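Local coordinates for probable zinc protease (Pseudomonas aeruginosa, PDB 4NNZ), which forms one subunit of a heterodimeric zinc protease of the M16 family, probably with a part in metallopeptidase activity, at residues V265-L270 against K395-D400; A358-E363 against Q389-L394. All coordinates share one frame; numbering follows the deposited sequence.

Contact 1: residues V265-L270 against K395-D400; sequences VNALRL and KAVTPD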
loop_
_atom_site.group_PDB
_atom_site.type_symbol
_atom_site.label_atom_id
_atom_site.label_comp_id
_atom_site.label_asym_id
_atom_site.label_seq_id
_atom_site.Cartn_x
_atom_site.Cartn_y
_atom_site.Cartn_z
ATOM N N VAL A 265 5.521 25.124 -0.535
ATOM C CA VAL A 265 6.254 24.235 0.318
ATOM C C VAL A 265 7.019 25.020 1.339
ATOM O O VAL A 265 7.024 24.687 2.487
ATOM C CB VAL A 265 7.253 23.403 -0.487
ATOM C CG1 VAL A 265 8.119 22.566 0.416
ATOM C CG2 VAL A 265 6.540 22.500 -1.450
ATOM N N ASN A 266 7.709 26.033 0.898
ATOM C CA ASN A 266 8.509 26.805 1.787
ATOM C C ASN A 266 7.654 27.517 2.794
ATOM O O ASN A 266 8.066 27.757 3.896
ATOM C CB ASN A 266 9.433 27.716 1.023
ATOM C CG ASN A 266 10.501 26.958 0.307
ATOM O OD1 ASN A 266 10.799 25.846 0.643
ATOM N ND2 ASN A 266 11.067 27.555 -0.682
ATOM N N ALA A 267 6.451 27.846 2.377
ATOM C CA ALA A 267 5.452 28.392 3.247
ATOM C C ALA A 267 5.033 27.400 4.306
ATOM O O ALA A 267 4.786 27.754 5.414
ATOM C CB ALA A 267 4.273 28.850 2.451
ATOM N N LEU A 268 4.941 26.152 3.943
ATOM C CA LEU A 268 4.687 25.114 4.906
ATOM C C LEU A 268 5.785 24.905 5.940
ATOM O O LEU A 268 5.514 24.632 7.073
ATOM C CB LEU A 268 4.325 23.822 4.197
ATOM C CG LEU A 268 2.940 23.827 3.622
ATOM C CD1 LEU A 268 2.733 22.621 2.763
ATOM C CD2 LEU A 268 1.898 23.886 4.703
ATOM N N ARG A 269 7.026 25.012 5.528
ATOM C CA ARG A 269 8.129 24.885 6.436
ATOM C C ARG A 269 8.095 25.980 7.458
ATOM O O ARG A 269 8.277 25.748 8.619
ATOM C CB ARG A 269 9.421 24.936 5.657
ATOM C CG ARG A 269 9.348 24.104 4.413
ATOM C CD ARG A 269 10.595 24.178 3.588
ATOM N NE ARG A 269 11.799 24.129 4.380
ATOM C CZ ARG A 269 12.993 24.442 3.922
ATOM N NH1 ARG A 269 13.137 24.825 2.693
ATOM N NH2 ARG A 269 14.037 24.368 4.691
ATOM N N LEU A 270 7.826 27.176 6.992
ATOM C CA LEU A 270 7.692 28.331 7.816
ATOM C C LEU A 270 6.531 28.182 8.777
ATOM O O LEU A 270 6.613 28.611 9.891
ATOM C CB LEU A 270 7.518 29.569 6.942
ATOM C CG LEU A 270 8.615 30.613 6.775
ATOM C CD1 LEU A 270 9.208 31.015 8.089
ATOM C CD2 LEU A 270 9.718 30.129 5.873
ATOM N N LYS A 395 13.402 33.229 2.222
ATOM C CA LYS A 395 13.242 34.656 2.263
ATOM C C LYS A 395 12.051 35.109 1.473
ATOM O O LYS A 395 11.397 36.038 1.846
ATOM C CB LYS A 395 14.474 35.307 1.710
ATOM C CG LYS A 395 15.011 36.412 2.567
ATOM C CD LYS A 395 16.325 36.930 2.017
ATOM C CE LYS A 395 16.142 38.175 1.178
ATOM N NZ LYS A 395 16.755 39.383 1.785
ATOM N N ALA A 396 11.779 34.445 0.367
ATOM C CA ALA A 396 10.681 34.813 -0.505
ATOM C C ALA A 396 9.297 34.655 0.093
ATOM O O ALA A 396 8.374 35.275 -0.361
ATOM C CB ALA A 396 10.784 34.102 -1.832
ATOM N N VAL A 397 9.164 33.834 1.106
ATOM C CA VAL A 397 7.872 33.597 1.671
ATOM C C VAL A 397 7.330 34.852 2.280
ATOM O O VAL A 397 7.995 35.514 3.019
ATOM C CB VAL A 397 7.952 32.507 2.730
ATOM C CG1 VAL A 397 6.600 32.269 3.341
ATOM C CG2 VAL A 397 8.462 31.242 2.105
ATOM N N THR A 398 6.089 35.161 1.965
ATOM C CA THR A 398 5.449 36.371 2.428
ATOM C C THR A 398 4.249 35.990 3.224
ATOM O O THR A 398 3.745 34.912 3.076
ATOM C CB THR A 398 4.993 37.271 1.278
ATOM O OG1 THR A 398 3.852 36.710 0.651
ATOM C CG2 THR A 398 6.055 37.392 0.264
ATOM N N PRO A 399 3.740 36.887 4.039
ATOM C CA PRO A 399 2.697 36.525 4.969
ATOM C C PRO A 399 1.508 36.002 4.232
ATOM O O PRO A 399 0.744 35.238 4.761
ATOM C CB PRO A 399 2.383 37.840 5.610
ATOM C CG PRO A 399 3.698 38.447 5.732
ATOM C CD PRO A 399 4.363 38.142 4.442
ATOM N N ASP A 400 1.337 36.476 3.022
ATOM C CA ASP A 400 0.292 36.030 2.152
ATOM C C ASP A 400 0.451 34.590 1.705
ATOM O O ASP A 400 -0.495 33.865 1.622
ATOM C CB ASP A 400 0.166 37.001 1.000
ATOM C CG ASP A 400 0.039 38.420 1.484
ATOM O OD1 ASP A 400 -0.654 38.628 2.494
ATOM O OD2 ASP A 400 0.648 39.327 0.881
#

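Contact 2: residues A358-E363 against Q389-L394; sequences AGMVYE and QDLEAL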
loop_
_atom_site.group_PDB
_atom_site.type_symbol
_atom_site.label_atom_id
_atom_site.label_comp_id
_atom_site.label_asym_id
_atom_site.label_seq_id
_atom_site.Cartn_x
_atom_site.Cartn_y
_atom_site.Cartn_z
ATOM N N ALA A 358 19.389 30.206 11.055
ATOM C CA ALA A 358 20.517 30.173 11.922
ATOM C C ALA A 358 20.856 28.765 12.290
ATOM O O ALA A 358 22.001 28.392 12.315
ATOM C CB ALA A 358 20.205 30.962 13.164
ATOM N N GLY A 359 19.851 27.988 12.620
ATOM C CA GLY A 359 20.037 26.601 12.958
ATOM C C GLY A 359 20.553 25.802 11.801
ATOM O O GLY A 359 21.361 24.913 11.955
ATOM N N MET A 360 20.033 26.099 10.632
ATOM C CA MET A 360 20.484 25.455 9.431
ATOM C C MET A 360 21.903 25.796 9.118
ATOM O O MET A 360 22.649 24.948 8.713
ATOM C CB MET A 360 19.583 25.782 8.265
ATOM C CG MET A 360 18.362 24.888 8.191
ATOM S SD MET A 360 17.012 25.757 7.412
ATOM C CE MET A 360 17.689 25.902 5.778
ATOM N N VAL A 361 22.274 27.041 9.320
ATOM C CA VAL A 361 23.639 27.465 9.103
ATOM C C VAL A 361 24.574 26.724 10.031
ATOM O O VAL A 361 25.721 26.519 9.722
ATOM C CB VAL A 361 23.769 28.987 9.240
ATOM C CG1 VAL A 361 25.201 29.433 9.434
ATOM C CG2 VAL A 361 23.255 29.630 7.990
ATOM N N TYR A 362 24.092 26.417 11.202
ATOM C CA TYR A 362 24.934 25.844 12.187
ATOM C C TYR A 362 25.398 24.514 11.686
ATOM O O TYR A 362 26.520 24.141 11.905
ATOM C CB TYR A 362 24.204 25.738 13.497
ATOM C CG TYR A 362 25.025 25.158 14.575
ATOM C CD1 TYR A 362 26.040 25.853 15.131
ATOM C CD2 TYR A 362 24.777 23.901 15.023
ATOM C CE1 TYR A 362 26.795 25.307 16.117
ATOM C CE2 TYR A 362 25.521 23.339 16.008
ATOM C CZ TYR A 362 26.529 24.053 16.557
ATOM O OH TYR A 362 27.276 23.473 17.547
ATOM N N GLU A 363 24.513 23.800 11.019
ATOM C CA GLU A 363 24.878 22.527 10.458
ATOM C C GLU A 363 25.833 22.669 9.355
ATOM O O GLU A 363 26.445 21.705 8.994
ATOM C CB GLU A 363 23.688 21.808 9.907
ATOM C CG GLU A 363 22.922 21.050 10.936
ATOM C CD GLU A 363 22.683 21.859 12.174
ATOM O OE1 GLU A 363 22.837 23.095 12.124
ATOM O OE2 GLU A 363 22.333 21.237 13.195
ATOM N N GLN A 389 20.600 28.087 -2.539
ATOM C CA GLN A 389 19.509 28.988 -2.788
ATOM C C GLN A 389 18.378 28.811 -1.814
ATOM O O GLN A 389 17.414 29.513 -1.860
ATOM C CB GLN A 389 19.030 28.873 -4.220
ATOM C CG GLN A 389 19.231 27.520 -4.829
ATOM C CD GLN A 389 19.976 27.563 -6.131
ATOM O OE1 GLN A 389 21.131 27.941 -6.174
ATOM N NE2 GLN A 389 19.321 27.154 -7.200
ATOM N N ASP A 390 18.524 27.869 -0.915
ATOM C CA ASP A 390 17.472 27.555 0.003
ATOM C C ASP A 390 17.168 28.729 0.855
ATOM O O ASP A 390 16.040 28.990 1.134
ATOM C CB ASP A 390 17.927 26.446 0.907
ATOM C CG ASP A 390 16.800 25.612 1.417
ATOM O OD1 ASP A 390 15.642 25.818 1.046
ATOM O OD2 ASP A 390 17.100 24.726 2.201
ATOM N N LEU A 391 18.219 29.435 1.275
ATOM C CA LEU A 391 18.097 30.575 2.190
ATOM C C LEU A 391 17.512 31.822 1.507
ATOM O O LEU A 391 17.050 32.756 2.167
ATOM C CB LEU A 391 19.450 30.886 2.851
ATOM C CG LEU A 391 19.987 29.885 3.887
ATOM C CD1 LEU A 391 18.888 29.437 4.834
ATOM C CD2 LEU A 391 20.641 28.685 3.226
ATOM N N GLU A 392 17.534 31.823 0.181
ATOM C CA GLU A 392 16.888 32.838 -0.582
ATOM C C GLU A 392 15.446 32.477 -0.700
ATOM O O GLU A 392 14.578 33.315 -0.651
ATOM C CB GLU A 392 17.530 32.950 -1.942
ATOM C CG GLU A 392 16.847 33.944 -2.841
ATOM C CD GLU A 392 16.451 35.204 -2.119
ATOM O OE1 GLU A 392 17.320 35.802 -1.474
ATOM O OE2 GLU A 392 15.277 35.593 -2.207
ATOM N N ALA A 393 15.200 31.198 -0.859
ATOM C CA ALA A 393 13.863 30.687 -1.007
ATOM C C ALA A 393 13.026 30.913 0.213
ATOM O O ALA A 393 11.865 31.164 0.118
ATOM C CB ALA A 393 13.919 29.222 -1.338
ATOM N N LEU A 394 13.617 30.753 1.368
ATOM C CA LEU A 394 12.906 30.946 2.600
ATOM C C LEU A 394 12.522 32.395 2.726
ATOM O O LEU A 394 11.508 32.743 3.277
ATOM C CB LEU A 394 13.734 30.486 3.777
ATOM C CG LEU A 394 13.693 29.003 4.050
ATOM C CD1 LEU A 394 14.312 28.691 5.379
ATOM C CD2 LEU A 394 12.284 28.479 4.009
#

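Contact 1: residues V265-L270 against K395-D400
V397 presses its two methyl groups against one side of the helix that carries N266, A267 and L270. Its CB points at that helix, and the two methyls make the closest approaches. CG1, anti to the backbone N of V397 (chi1 179°), reaches the A267 corner, 4.0 Å from A267 CA and 4.2 Å from A267 CB. CG2, beside that backbone N, lies over the turn between N266 and L270. It is 3.8 Å from N266 CB, 4.0 Å from A267 N and 4.1 Å from L270 CD2; the L270 and V397 side chains run past one another in opposite directions. N266 offers V397 its CB, while its OD1 is engaged within its own helix: R269 NH1 donates to N266 OD1 over 3.3 Å at 158°, from above the carbonyl plane but with OD1 close to the guanidinium plane. V397 and T398 form the short link between helices 386-396 and 399-409, and the T398 side chain N-caps the second. Every touching residue is buried, and the two segments meet through carbon packing with no polar bond between them, so shape and dispersion, not direction, set how V397 sits.

Contact 2: residues A358-E363 against Q389-L394
M360 sets the end of its side chain against D390, L391 and L394 of the facing helix, with CE as the atom that touches. The chain leaves with CG beside the backbone N and bends at SD (chi3 67°), which turns the terminal methyl toward helix 386-396. There CE meets three residues. It lies 3.8 Å from D390 OD2, 3.9 Å from L391 CD1 and, more loosely, 4.4 Å from L394 CD1. The M360 and D390 side chains cross at about a right angle, the methyl coming up to a single carboxylate oxygen. L391 instead slides past M360 in the opposite direction, methyl against methyl. D390 has its CG on the far side from the backbone N (chi1 -152°), which places the carboxylate so that OD2 meets M360 CE while OD1 faces R269 and forms a salt bridge with its NH1. That bond probably helps hold the carboxylate in place. L391 also touches I357 and L394 touches M356, so the interface continues back along helix 346-364. R269 itself packs on M360 and L394, closing one flank. The two segment axes come within 11.7 Å at 176°, almost exactly antiparallel, and even the nearest CA atoms, of M360 and L391, are 9.2 Å apart; long side chains have to span the gap. This is side-chain packing between antiparallel helices, joined in sequence through helix 367-379, within the helical part of an alpha/beta domain of the M16 peptidase fold.

How the contacts relate
Contacts 1 and 2 lie with their centres about 13 Å apart and share helix 386-396: its 389-394 part faces helix 346-364 in contact 2, and the chain leaving its end meets helix 262-276 in contact 1. In sequence, contact 2 is nested inside the loop that contact 1 closes. R269 NH1 ties them by the salt bridge to D390 OD1, at 3.2 Å, while also serving N266. Packing adds to it: N266 ND2 to A393 CB at 3.4 Å and L270 CD2 to L394 CD2 at 3.6 Å. R269 also packs on M360, which brings in helix 346-364. A bound di(hydroxyethyl)ether lies about 12 Å from the N266 side chain and about 14 Å from that of D390.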